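Local coordinates for competence/damage-inducible protein CinA (PDB 2A9S), which is of uncertain function but belongs to the competence/damage-inducible CinA family, whose C-terminal domain acts in some bacterial relatives as a nicotinamide mononucleotide deamidase, at residues F57-Y60 with A64-D67. Sequence-based numbering, arbitrary orientation.
Sequences FVTY and AKRD
Lys65 NZ donates a hydrogen bond of 3.0 Å to the carbonyl oxygen of Thr59 and is also hydrogen-bonded to Ser33 OG, so two oxygens grip the buried lysine nitrogen. The C=O···N angle of 157° brings the donor in close to the carbonyl direction, tilted 17° from the carbonyl plane. The next carbonyl along, that of Tyr60, lies farther off, with its O 3.9 Å from Lys65 NZ. The lysine chain runs extended as far as CE and then bends (chi4 70°), which turns NZ toward Thr59 O. On the way it slants across the threonine side chain, CG passing 3.8 Å from Thr59 OG1; that hydroxyl is buried with no hydrogen-bonding partner in the model. Strand 53-59, one of the two outermost strands of the chain's mixed sheet, passes through a short turn into helix 62-69, and the contact closes this strand-turn-helix corner of an alpha/beta fold. At its base the methyl of Ala64 sits against the strand backbone, CB 3.6 Å from Thr59 CA. Thr59 CG2, placed beside its own backbone N and anti to the carbonyl carbon, rests against the Ala64 carbonyl, 3.7 Å from Ala64 O. Met68 and Leu69 continue this apolar packing, and Met90 of helix 84-96 also touches Thr59. The corner borders the dimer interface: Val58 pairs antiparallel with a strand of the second subunit, extending the sheet, while Asp67 OD2 forms salt bridges with Arg55 and Arg99 of that subunit.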
loop_
_atom_site.group_PDB
_atom_site.type_symbol
_atom_site.label_atom_id
_atom_site.label_comp_id
_atom_site.label_asym_id
_atom_site.label_seq_id
_atom_site.Cartn_x
_atom_site.Cartn_y
_atom_site.Cartn_z
ATOM N N PHE A 57 2.782 -0.750 5.013
ATOM C CA PHE A 57 1.898 0.076 5.854
ATOM C C PHE A 57 1.619 1.347 5.088
ATOM O O PHE A 57 2.563 2.008 4.652
ATOM C CB PHE A 57 2.610 0.442 7.147
ATOM C CG PHE A 57 3.180 -0.746 7.902
ATOM C CD1 PHE A 57 2.419 -1.354 8.892
ATOM C CD2 PHE A 57 4.450 -1.251 7.622
ATOM C CE1 PHE A 57 2.917 -2.445 9.609
ATOM C CE2 PHE A 57 4.944 -2.347 8.322
ATOM C CZ PHE A 57 4.183 -2.938 9.304
ATOM N N VAL A 58 0.345 1.666 4.854
ATOM C CA VAL A 58 0.033 2.935 4.256
ATOM C C VAL A 58 -0.578 3.754 5.369
ATOM O O VAL A 58 -1.686 3.479 5.798
ATOM C CB VAL A 58 -0.933 2.797 3.057
ATOM C CG1 VAL A 58 -1.266 4.188 2.506
ATOM C CG2 VAL A 58 -0.336 1.872 1.999
ATOM N N THR A 59 0.187 4.731 5.864
ATOM C CA THR A 59 -0.168 5.458 7.080
ATOM C C THR A 59 -0.445 6.887 6.645
ATOM O O THR A 59 0.368 7.801 6.868
ATOM C CB THR A 59 0.963 5.387 8.106
ATOM O OG1 THR A 59 2.193 5.792 7.487
ATOM C CG2 THR A 59 1.119 3.939 8.629
ATOM N N TYR A 60 -1.608 7.018 6.015
ATOM C CA TYR A 60 -2.007 8.198 5.288
ATOM C C TYR A 60 -2.343 9.295 6.282
ATOM O O TYR A 60 -2.165 10.465 5.980
ATOM C CB TYR A 60 -3.191 7.879 4.323
ATOM C CG TYR A 60 -3.154 8.763 3.076
ATOM C CD1 TYR A 60 -2.016 8.770 2.240
ATOM C CD2 TYR A 60 -4.217 9.631 2.753
ATOM C CE1 TYR A 60 -1.935 9.598 1.094
ATOM C CE2 TYR A 60 -4.147 10.466 1.597
ATOM C CZ TYR A 60 -2.999 10.441 0.783
ATOM O OH TYR A 60 -2.903 11.236 -0.344
ATOM N N ALA A 64 -2.688 6.821 11.964
ATOM C CA ALA A 64 -2.065 5.621 11.419
ATOM C C ALA A 64 -0.548 5.548 11.722
ATOM O O ALA A 64 -0.039 4.477 12.079
ATOM C CB ALA A 64 -2.347 5.513 9.917
ATOM N N LYS A 65 0.170 6.677 11.590
ATOM C CA LYS A 65 1.626 6.718 11.856
ATOM C C LYS A 65 1.903 6.288 13.298
ATOM O O LYS A 65 2.752 5.429 13.558
ATOM C CB LYS A 65 2.231 8.097 11.564
ATOM C CG LYS A 65 2.173 8.513 10.076
ATOM C CD LYS A 65 2.657 9.938 9.900
ATOM C CE LYS A 65 2.659 10.329 8.444
ATOM N NZ LYS A 65 1.330 10.487 7.817
ATOM N N ARG A 66 1.116 6.846 14.213
ATOM C CA ARG A 66 1.148 6.473 15.644
ATOM C C ARG A 66 0.830 4.981 15.913
ATOM O O ARG A 66 1.679 4.287 16.473
ATOM C CB ARG A 66 0.232 7.395 16.470
ATOM C CG ARG A 66 0.726 8.839 16.631
ATOM C CD ARG A 66 -0.209 9.684 17.549
ATOM N NE ARG A 66 -1.506 9.987 16.923
ATOM C CZ ARG A 66 -1.881 11.187 16.456
ATOM N NH1 ARG A 66 -1.067 12.236 16.544
ATOM N NH2 ARG A 66 -3.082 11.345 15.897
ATOM N N ASP A 67 -0.350 4.495 15.484
ATOM C CA ASP A 67 -0.832 3.111 15.735
ATOM C C ASP A 67 -0.039 2.026 15.050
ATOM O O ASP A 67 0.345 1.018 15.667
ATOM C CB ASP A 67 -2.285 2.909 15.248
ATOM C CG ASP A 67 -3.256 3.886 15.838
ATOM O OD1 ASP A 67 -2.926 4.516 16.872
ATOM O OD2 ASP A 67 -4.354 4.022 15.242
#